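Local coordinates for protein glycosyl hydrolase family 26 (Bacteroides ovatus, PDB 4ZXO) that probably hydrolyses internal beta-1,4-mannosidic linkages of galactomannan as a family 26 beta-mannanase, in the breakdown of this polysaccharide by a gut bacterium, at residues K134-I139 and N192-L197; R162-H167 and K185-M190. All blocks are in the same frame, centred on the assembly; numbering follows the deposited sequence.

Contact 1. Residues K134-I139 and N192-L197; sequences KMLEWI and NDRLRL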
ATOM      1  N   LYS A 134       8.815  -6.505 -23.025  1.00 14.98           N
ATOM      2  CA  LYS A 134       9.518  -5.718 -22.006  1.00 14.57           C
ATOM      3  C   LYS A 134       8.642  -5.582 -20.761  1.00 13.07           C
ATOM      4  O   LYS A 134       9.141  -5.703 -19.665  1.00 12.79           O
ATOM      5  CB  LYS A 134       9.864  -4.358 -22.525  1.00 14.81           C
ATOM      6  CG  LYS A 134      10.720  -3.592 -21.571  1.00 14.27           C
ATOM      7  CD  LYS A 134      11.296  -2.308 -22.139  1.00 14.61           C
ATOM      8  CE  LYS A 134      10.213  -1.306 -22.475  1.00 15.85           C
ATOM      9  NZ  LYS A 134      10.828  -0.046 -22.956  1.00 18.51           N
ATOM     10  N   MET A 135       7.352  -5.296 -20.942  1.00 12.03           N
ATOM     11  CA  MET A 135       6.471  -5.160 -19.772  1.00 11.31           C
ATOM     12  C   MET A 135       6.478  -6.468 -18.968  1.00 11.38           C
ATOM     13  O   MET A 135       6.505  -6.419 -17.733  1.00 10.81           O
ATOM     14  CB  MET A 135       5.047  -4.822 -20.191  1.00 10.83           C
ATOM     15  CG  MET A 135       4.120  -4.435 -19.008  1.00 10.98           C
ATOM     16  SD  MET A 135       4.577  -2.852 -18.201  1.00 12.92           S
ATOM     17  CE  MET A 135       4.978  -3.417 -16.533  1.00 11.50           C
ATOM     18  N   LEU A 136       6.470  -7.628 -19.653  1.00 12.31           N
ATOM     19  CA  LEU A 136       6.474  -8.871 -18.916  1.00 12.58           C
ATOM     20  C   LEU A 136       7.852  -9.061 -18.227  1.00 11.80           C
ATOM     21  O   LEU A 136       7.894  -9.605 -17.119  1.00 12.66           O
ATOM     22  CB  LEU A 136       6.136 -10.075 -19.814  1.00 13.13           C
ATOM     23  CG  LEU A 136       4.771 -10.042 -20.472  1.00 14.95           C
ATOM     24  CD1 LEU A 136       4.556 -11.336 -21.241  1.00 15.36           C
ATOM     25  CD2 LEU A 136       3.687  -9.899 -19.455  1.00 16.81           C
ATOM     26  N   GLU A 137       8.947  -8.637 -18.860  1.00 11.24           N
ATOM     27  CA  GLU A 137      10.281  -8.712 -18.241  1.00 12.64           C
ATOM     28  C   GLU A 137      10.303  -7.832 -16.969  1.00 12.44           C
ATOM     29  O   GLU A 137      10.856  -8.234 -15.951  1.00 12.76           O
ATOM     30  CB  GLU A 137      11.331  -8.271 -19.263  1.00 15.23           C
ATOM     31  CG  GLU A 137      12.762  -8.224 -18.751  1.00 21.99           C
ATOM     32  CD  GLU A 137      13.338  -6.832 -18.921  1.00 28.55           C
ATOM     33  OE1 GLU A 137      13.512  -6.307 -20.088  1.00 29.38           O
ATOM     34  OE2 GLU A 137      13.591  -6.245 -17.857  1.00 31.82           O
ATOM     35  N   TRP A 138       9.667  -6.658 -17.052  1.00 10.90           N
ATOM     36  CA  TRP A 138       9.593  -5.741 -15.903  1.00 10.13           C
ATOM     37  C   TRP A 138       8.828  -6.384 -14.751  1.00  9.76           C
ATOM     38  O   TRP A 138       9.266  -6.331 -13.624  1.00 10.19           O
ATOM     39  CB  TRP A 138       8.937  -4.416 -16.310  1.00  9.79           C
ATOM     40  CG  TRP A 138       9.884  -3.540 -17.135  1.00  9.32           C
ATOM     41  CD1 TRP A 138      11.103  -3.877 -17.678  1.00 10.82           C
ATOM     42  CD2 TRP A 138       9.663  -2.185 -17.427  1.00  9.60           C
ATOM     43  NE1 TRP A 138      11.650  -2.773 -18.300  1.00 10.84           N
ATOM     44  CE2 TRP A 138      10.793  -1.710 -18.135  1.00  9.56           C
ATOM     45  CE3 TRP A 138       8.622  -1.297 -17.094  1.00  9.90           C
ATOM     46  CZ2 TRP A 138      10.912  -0.383 -18.561  1.00  9.81           C
ATOM     47  CZ3 TRP A 138       8.709   0.047 -17.533  1.00 10.09           C
ATOM     48  CH2 TRP A 138       9.867   0.498 -18.245  1.00 10.34           C
ATOM     49  N   ILE A 139       7.698  -7.028 -15.054  1.00  9.12           N
ATOM     50  CA  ILE A 139       6.925  -7.675 -14.017  1.00  9.07           C
ATOM     51  C   ILE A 139       7.778  -8.832 -13.428  1.00  9.61           C
ATOM     52  O   ILE A 139       7.768  -9.028 -12.220  1.00  9.51           O
ATOM     53  CB  ILE A 139       5.587  -8.172 -14.532  1.00  9.12           C
ATOM     54  CG1 ILE A 139       4.681  -6.975 -14.929  1.00  9.75           C
ATOM     55  CG2 ILE A 139       4.870  -9.019 -13.472  1.00 11.54           C
ATOM     56  CD1 ILE A 139       3.494  -7.380 -15.897  1.00 10.85           C
ATOM     57  N   ASN A 192      -0.760 -10.578 -12.686  1.00 12.51           N
ATOM     58  CA  ASN A 192      -1.086 -11.799 -11.936  1.00 12.72           C
ATOM     59  C   ASN A 192      -0.527 -13.012 -12.634  1.00 13.72           C
ATOM     60  O   ASN A 192       0.019 -13.909 -11.985  1.00 14.37           O
ATOM     61  CB  ASN A 192      -2.585 -11.902 -11.775  1.00 14.60           C
ATOM     62  CG  ASN A 192      -2.998 -13.112 -11.004  1.00 17.60           C
ATOM     63  OD1 ASN A 192      -2.672 -13.254  -9.819  1.00 18.88           O
ATOM     64  ND2 ASN A 192      -3.756 -13.998 -11.661  1.00 19.60           N
ATOM     65  N   ASP A 193      -0.607 -13.043 -13.968  1.00 15.89           N
ATOM     66  CA  ASP A 193      -0.111 -14.224 -14.686  1.00 18.14           C
ATOM     67  C   ASP A 193       1.381 -14.433 -14.485  1.00 16.56           C
ATOM     68  O   ASP A 193       1.863 -15.559 -14.270  1.00 15.36           O
ATOM     69  CB  ASP A 193      -0.413 -14.108 -16.186  1.00 22.05           C
ATOM     70  CG  ASP A 193      -1.902 -14.249 -16.499  1.00 27.02           C
ATOM     71  OD1 ASP A 193      -2.686 -14.675 -15.612  1.00 28.29           O
ATOM     72  OD2 ASP A 193      -2.285 -13.910 -17.646  1.00 29.99           O
ATOM     73  N   ARG A 194       2.131 -13.346 -14.565  1.00 15.48           N
ATOM     74  CA  ARG A 194       3.563 -13.513 -14.444  1.00 16.41           C
ATOM     75  C   ARG A 194       3.922 -13.870 -13.007  1.00 15.82           C
ATOM     76  O   ARG A 194       4.813 -14.731 -12.757  1.00 16.84           O
ATOM     77  CB  ARG A 194       4.352 -12.264 -14.873  1.00 16.32           C
ATOM     78  CG  ARG A 194       4.234 -11.850 -16.282  1.00 15.24           C
ATOM     79  CD  ARG A 194       4.517 -12.990 -17.235  1.00 15.00           C
ATOM     80  NE  ARG A 194       5.927 -13.320 -17.290  1.00 15.40           N
ATOM     81  CZ  ARG A 194       6.388 -14.344 -18.016  1.00 17.12           C
ATOM     82  NH1 ARG A 194       5.553 -15.100 -18.735  1.00 17.89           N
ATOM     83  NH2 ARG A 194       7.686 -14.639 -18.016  1.00 18.03           N
ATOM     84  N   LEU A 195       3.239 -13.250 -12.037  1.00 15.15           N
ATOM     85  CA  LEU A 195       3.561 -13.635 -10.676  1.00 15.86           C
ATOM     86  C   LEU A 195       3.278 -15.110 -10.465  1.00 16.37           C
ATOM     87  O   LEU A 195       4.060 -15.842  -9.838  1.00 16.51           O
ATOM     88  CB  LEU A 195       2.761 -12.789  -9.693  1.00 15.07           C
ATOM     89  CG  LEU A 195       3.096 -11.300  -9.691  1.00 15.17           C
ATOM     90  CD1 LEU A 195       2.106 -10.560  -8.760  1.00 16.10           C
ATOM     91  CD2 LEU A 195       4.487 -11.077  -9.153  1.00 17.13           C
ATOM     92  N   ARG A 196       2.153 -15.565 -10.977  1.00 17.08           N
ATOM     93  CA  ARG A 196       1.831 -16.994 -10.791  1.00 18.31           C
ATOM     94  C   ARG A 196       2.796 -17.952 -11.483  1.00 18.45           C
ATOM     95  O   ARG A 196       3.169 -18.985 -10.918  1.00 18.52           O
ATOM     96  CB  ARG A 196       0.435 -17.314 -11.289  1.00 21.79           C
ATOM     97  CG  ARG A 196      -0.662 -16.732 -10.449  1.00 26.17           C
ATOM     98  CD  ARG A 196      -1.988 -17.039 -11.081  1.00 30.83           C
ATOM     99  NE  ARG A 196      -2.304 -18.457 -10.965  1.00 35.48           N
ATOM    100  CZ  ARG A 196      -3.116 -19.079 -11.792  1.00 38.77           C
ATOM    101  NH1 ARG A 196      -3.656 -18.389 -12.805  1.00 39.32           N
ATOM    102  NH2 ARG A 196      -3.363 -20.378 -11.618  1.00 40.37           N
ATOM    103  N   LEU A 197       3.173 -17.617 -12.710  1.00 18.16           N
ATOM    104  CA  LEU A 197       4.117 -18.455 -13.431  1.00 19.86           C
ATOM    105  C   LEU A 197       5.434 -18.576 -12.675  1.00 20.13           C
ATOM    106  O   LEU A 197       6.026 -19.654 -12.638  1.00 20.91           O
ATOM    107  CB  LEU A 197       4.385 -17.902 -14.816  1.00 20.56           C
ATOM    108  CG  LEU A 197       3.412 -18.164 -15.953  1.00 20.70           C
ATOM    109  CD1 LEU A 197       3.704 -17.221 -17.108  1.00 21.13           C
ATOM    110  CD2 LEU A 197       3.502 -19.596 -16.419  1.00 20.18           C
TER
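Leu136 and Ile139, one turn apart on helix 132-147, both lie against the aliphatic part of Arg194 on helix 181-197, and the contact shows how a long charged side chain can serve packing and electrostatics at once. Ile139 meets its root, the branch methyl CG2 standing 3.6 Å from Arg194 CB. Leu136 meets it further out, where CD2 lies 3.8 Å from Arg194 CG and 3.9 Å from Arg194 CD. Both hydrophobic side chains run across the arginine at about a right angle. The guanidinium end passes obliquely by Leu136, with NE 4.1 Å from Leu136 CB. Bends at chi2 (-52°) and chi3 (-73°) fold the arginine rather than letting it extend, and its tip turns to Asp140, the residue following Ile139, where NH2 forms a salt bridge with OD2. With an alanine in place of Arg194, Asp140 would probably lose this positive partner and a gap would open beside Leu136 and Ile139. Around this first shell, Leu136 also packs on Met190 and Ile139 on Thr191, while Leu195 reaches Ala143 and Leu146 further along the facing helix. Apolar packing, with the charged end of Arg194 held by Asp140 just beyond it, thus joins two successive long helices on the outside of a TIM barrel, the (beta/alpha)8 fold of this glycoside hydrolase family.

Contact 2. Residues R162-H167 and K185-M190; sequences RPWHEH and KTLWRM
The CA atoms of the loop and the helix come nearest at Trp164 and Trp188, 7.9 Å apart, with Trp164 in the left-handed helical region of backbone space. Segment 162-167 leaves the end of barrel strand 159-162, and segment 185-190 belongs to the long helix 181-197 that follows it, so this is a beta-loop-alpha element of a TIM barrel closing on itself. In enzymes of this clan the loop after the fourth barrel strand borders the active-site cleft. Two indoles carry the contact, as a T-shaped pair: the edge of Trp164 points at the face of Trp188, their planes at 74°. Trp164 CD1 does the touching, 3.9 Å from Trp188 CE2 and above the middle of that ring. A chi1 of -46°, with CG anti to the carbonyl carbon, is the setting in which the Trp164 indole lies between Leu187 and Trp188. Leu187 CD1 makes a CH-pi contact over one face, 4.1 Å from the centroid of the Trp164 six-membered ring, while CB of the adjacent Pro163 lies over the opposite face, toward its rim. Both indole nitrogens have partners that fix ring rotation: NE1 of Trp164 is hydrogen-bonded to Thr191 OG1, and NE1 of Trp188 to Tyr184 OH, a hydroxyl also bonded to Trp164 O. On the far end of Trp188, the proline ring packs with its CG 3.6 Å from CH2, and the carbonyl oxygen Pro163 O lies 3.4 Å from Trp188 CZ2.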
ATOM      1  N   ARG A 162       0.584  -3.682  -4.329  1.00  5.85           N
ATOM      2  CA  ARG A 162      -0.458  -2.715  -4.717  1.00  5.47           C
ATOM      3  C   ARG A 162      -0.025  -1.949  -5.942  1.00  5.53           C
ATOM      4  O   ARG A 162       0.235  -0.731  -5.857  1.00  6.83           O
ATOM      5  CB  ARG A 162      -0.692  -1.760  -3.509  1.00  7.48           C
ATOM      6  CG  ARG A 162      -1.858  -0.855  -3.648  1.00  6.81           C
ATOM      7  CD  ARG A 162      -2.063  -0.073  -2.353  1.00  8.24           C
ATOM      8  NE  ARG A 162      -0.944   0.803  -2.043  1.00  8.25           N
ATOM      9  CZ  ARG A 162      -0.891   2.112  -2.382  1.00  8.06           C
ATOM     10  NH1 ARG A 162      -1.856   2.661  -3.146  1.00  8.61           N
ATOM     11  NH2 ARG A 162       0.168   2.856  -2.034  1.00  9.27           N
ATOM     12  N   PRO A 163       0.071  -2.607  -7.092  1.00  6.11           N
ATOM     13  CA  PRO A 163       0.515  -1.928  -8.308  1.00  6.26           C
ATOM     14  C   PRO A 163      -0.670  -1.161  -8.941  1.00  6.84           C
ATOM     15  O   PRO A 163      -1.817  -1.375  -8.536  1.00  7.25           O
ATOM     16  CB  PRO A 163       0.941  -3.098  -9.216  1.00  6.75           C
ATOM     17  CG  PRO A 163      -0.061  -4.184  -8.835  1.00  6.70           C
ATOM     18  CD  PRO A 163      -0.116  -4.059  -7.312  1.00  6.49           C
ATOM     19  N   TRP A 164      -0.395  -0.324  -9.930  1.00  6.23           N
ATOM     20  CA  TRP A 164      -1.466   0.248 -10.781  1.00  5.38           C
ATOM     21  C   TRP A 164      -2.472   1.032  -9.954  1.00  5.75           C
ATOM     22  O   TRP A 164      -3.691   1.002 -10.189  1.00  7.27           O
ATOM     23  CB  TRP A 164      -2.210  -0.853 -11.570  1.00  5.95           C
ATOM     24  CG  TRP A 164      -1.286  -1.866 -12.231  1.00  6.20           C
ATOM     25  CD1 TRP A 164      -1.307  -3.236 -12.063  1.00  7.86           C
ATOM     26  CD2 TRP A 164      -0.172  -1.586 -13.101  1.00  6.48           C
ATOM     27  NE1 TRP A 164      -0.290  -3.817 -12.778  1.00  8.40           N
ATOM     28  CE2 TRP A 164       0.428  -2.837 -13.419  1.00  7.37           C
ATOM     29  CE3 TRP A 164       0.399  -0.396 -13.615  1.00  7.98           C
ATOM     30  CZ2 TRP A 164       1.528  -2.940 -14.271  1.00  8.06           C
ATOM     31  CZ3 TRP A 164       1.503  -0.506 -14.455  1.00  8.92           C
ATOM     32  CH2 TRP A 164       2.061  -1.765 -14.747  1.00  9.65           C
ATOM     33  N   HIS A 165      -1.963   1.746  -8.968  1.00  5.35           N
ATOM     34  CA  HIS A 165      -2.835   2.451  -8.021  1.00  5.52           C
ATOM     35  C   HIS A 165      -3.393   3.779  -8.585  1.00  5.90           C
ATOM     36  O   HIS A 165      -2.915   4.321  -9.580  1.00  5.87           O
ATOM     37  CB  HIS A 165      -2.060   2.660  -6.698  1.00  7.14           C
ATOM     38  CG  HIS A 165      -0.902   3.596  -6.788  1.00  6.99           C
ATOM     39  ND1 HIS A 165       0.188   3.386  -7.614  1.00  6.76           N
ATOM     40  CD2 HIS A 165      -0.620   4.709  -6.056  1.00  7.34           C
ATOM     41  CE1 HIS A 165       1.058   4.367  -7.422  1.00  6.84           C
ATOM     42  NE2 HIS A 165       0.596   5.171  -6.467  1.00  7.22           N
ATOM     43  N   GLU A 166      -4.412   4.289  -7.926  1.00  6.35           N
ATOM     44  CA  GLU A 166      -4.939   5.627  -8.230  1.00  5.56           C
ATOM     45  C   GLU A 166      -5.356   5.666  -9.667  1.00  6.30           C
ATOM     46  O   GLU A 166      -5.196   6.684 -10.383  1.00  7.05           O
ATOM     47  CB  GLU A 166      -3.925   6.738  -7.879  1.00  6.52           C
ATOM     48  CG  GLU A 166      -3.802   6.815  -6.359  1.00  7.59           C
ATOM     49  CD  GLU A 166      -2.734   7.693  -5.809  1.00  8.20           C
ATOM     50  OE1 GLU A 166      -2.200   8.519  -6.546  1.00  9.37           O
ATOM     51  OE2 GLU A 166      -2.441   7.570  -4.576  1.00  8.86           O
ATOM     52  N   HIS A 167      -5.995   4.571 -10.110  1.00  6.75           N
ATOM     53  CA  HIS A 167      -6.244   4.449 -11.547  1.00  6.92           C
ATOM     54  C   HIS A 167      -7.465   5.206 -12.035  1.00  7.22           C
ATOM     55  O   HIS A 167      -7.698   5.278 -13.265  1.00  8.61           O
ATOM     56  CB  HIS A 167      -6.392   2.977 -11.918  1.00  7.83           C
ATOM     57  CG  HIS A 167      -7.631   2.371 -11.382  1.00  9.12           C
ATOM     58  ND1 HIS A 167      -7.712   1.853 -10.096  1.00  9.26           N
ATOM     59  CD2 HIS A 167      -8.855   2.217 -11.947  1.00 10.22           C
ATOM     60  CE1 HIS A 167      -8.943   1.413  -9.904  1.00 10.82           C
ATOM     61  NE2 HIS A 167      -9.656   1.632 -11.003  1.00 11.77           N
ATOM     62  N   LYS A 185      -7.662  -3.597 -17.103  1.00 10.36           N
ATOM     63  CA  LYS A 185      -7.835  -4.923 -16.486  1.00 10.80           C
ATOM     64  C   LYS A 185      -6.797  -5.871 -17.019  1.00 11.97           C
ATOM     65  O   LYS A 185      -6.362  -6.741 -16.287  1.00 12.17           O
ATOM     66  CB  LYS A 185      -9.238  -5.504 -16.740  1.00 12.18           C
ATOM     67  CG  LYS A 185     -10.339  -4.714 -16.026  1.00 13.82           C
ATOM     68  CD  LYS A 185     -11.711  -5.223 -16.397  1.00 15.84           C
ATOM     69  CE  LYS A 185     -12.737  -4.290 -15.868  1.00 17.58           C
ATOM     70  NZ  LYS A 185     -14.125  -4.743 -16.354  1.00 19.59           N
ATOM     71  N   THR A 186      -6.398  -5.726 -18.295  1.00 13.52           N
ATOM     72  CA  THR A 186      -5.358  -6.598 -18.853  1.00 14.14           C
ATOM     73  C   THR A 186      -4.009  -6.376 -18.169  1.00 14.07           C
ATOM     74  O   THR A 186      -3.268  -7.350 -17.981  1.00 14.20           O
ATOM     75  CB  THR A 186      -5.223  -6.383 -20.357  1.00 15.65           C
ATOM     76  OG1 THR A 186      -6.495  -6.648 -20.947  1.00 17.89           O
ATOM     77  CG2 THR A 186      -4.179  -7.327 -20.972  1.00 16.03           C
ATOM     78  N   LEU A 187      -3.706  -5.143 -17.751  1.00 13.02           N
ATOM     79  CA  LEU A 187      -2.474  -4.926 -16.961  1.00 14.09           C
ATOM     80  C   LEU A 187      -2.463  -5.811 -15.738  1.00 11.52           C
ATOM     81  O   LEU A 187      -1.474  -6.431 -15.406  1.00 12.06           O
ATOM     82  CB  LEU A 187      -2.327  -3.499 -16.458  1.00 16.35           C
ATOM     83  CG  LEU A 187      -1.847  -2.467 -17.461  1.00 17.03           C
ATOM     84  CD1 LEU A 187      -1.861  -1.102 -16.804  1.00 16.29           C
ATOM     85  CD2 LEU A 187      -0.482  -2.866 -17.995  1.00 17.05           C
ATOM     86  N   TRP A 188      -3.585  -5.830 -15.048  1.00 10.52           N
ATOM     87  CA  TRP A 188      -3.714  -6.660 -13.881  1.00 10.33           C
ATOM     88  C   TRP A 188      -3.609  -8.131 -14.209  1.00  9.84           C
ATOM     89  O   TRP A 188      -2.907  -8.862 -13.493  1.00 11.04           O
ATOM     90  CB  TRP A 188      -5.041  -6.404 -13.210  1.00  9.74           C
ATOM     91  CG  TRP A 188      -5.017  -5.218 -12.255  1.00  9.22           C
ATOM     92  CD1 TRP A 188      -5.526  -3.965 -12.463  1.00  9.23           C
ATOM     93  CD2 TRP A 188      -4.456  -5.214 -10.938  1.00  8.01           C
ATOM     94  NE1 TRP A 188      -5.331  -3.185 -11.347  1.00  9.03           N
ATOM     95  CE2 TRP A 188      -4.703  -3.935 -10.385  1.00  8.00           C
ATOM     96  CE3 TRP A 188      -3.790  -6.179 -10.157  1.00  8.69           C
ATOM     97  CZ2 TRP A 188      -4.280  -3.578  -9.106  1.00  8.44           C
ATOM     98  CZ3 TRP A 188      -3.388  -5.823  -8.853  1.00  8.88           C
ATOM     99  CH2 TRP A 188      -3.639  -4.542  -8.344  1.00  8.89           C
ATOM    100  N   ARG A 189      -4.254  -8.581 -15.281  1.00 11.68           N
ATOM    101  CA  ARG A 189      -4.131  -9.977 -15.641  1.00 13.18           C
ATOM    102  C   ARG A 189      -2.707 -10.378 -16.012  1.00 14.15           C
ATOM    103  O   ARG A 189      -2.228 -11.450 -15.582  1.00 14.35           O
ATOM    104  CB  ARG A 189      -5.096 -10.288 -16.771  1.00 16.25           C
ATOM    105  CG  ARG A 189      -6.553 -10.279 -16.261  1.00 20.88           C
ATOM    106  CD  ARG A 189      -7.468 -11.089 -17.154  1.00 26.40           C
ATOM    107  NE  ARG A 189      -7.381 -10.590 -18.510  1.00 30.23           N
ATOM    108  CZ  ARG A 189      -8.118  -9.593 -19.029  1.00 31.30           C
ATOM    109  NH1 ARG A 189      -7.889  -9.262 -20.296  1.00 31.84           N
ATOM    110  NH2 ARG A 189      -9.094  -8.985 -18.319  1.00 30.48           N
ATOM    111  N   MET A 190      -2.010  -9.534 -16.774  1.00 14.43           N
ATOM    112  CA  MET A 190      -0.575  -9.784 -17.064  1.00 13.31           C
ATOM    113  C   MET A 190       0.256  -9.857 -15.806  1.00 12.79           C
ATOM    114  O   MET A 190       1.115 -10.709 -15.655  1.00 13.85           O
ATOM    115  CB  MET A 190       0.019  -8.682 -17.956  1.00 15.13           C
ATOM    116  CG  MET A 190      -0.467  -8.716 -19.360  1.00 17.73           C
ATOM    117  SD  MET A 190      -0.151  -7.143 -20.224  1.00 21.51           S
ATOM    118  CE  MET A 190       1.618  -6.979 -20.073  1.00 20.62           C
TER

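Overall arrangement
Well along from the N terminus, after the first three barrel strands, the chain forms helix 132-147, runs through strand 159-162 and the loop 162-167, and then enters helix 181-197, which serves both contacts. Contact 2 closes the shorter loop, with 17 residues between its segments, and sits wholly within the longer one, of 52 intervening residues, that contact 1 closes. The inner closure ties the loop leaving the strand to the helix after it; the outer one ties that helix to helix 132-147. Their centres are 12 Å apart, and Met135 bridges them: its CG lies 3.7 Å from Met190 CE, and its CE meets Trp164 CH2 at 3.8 Å.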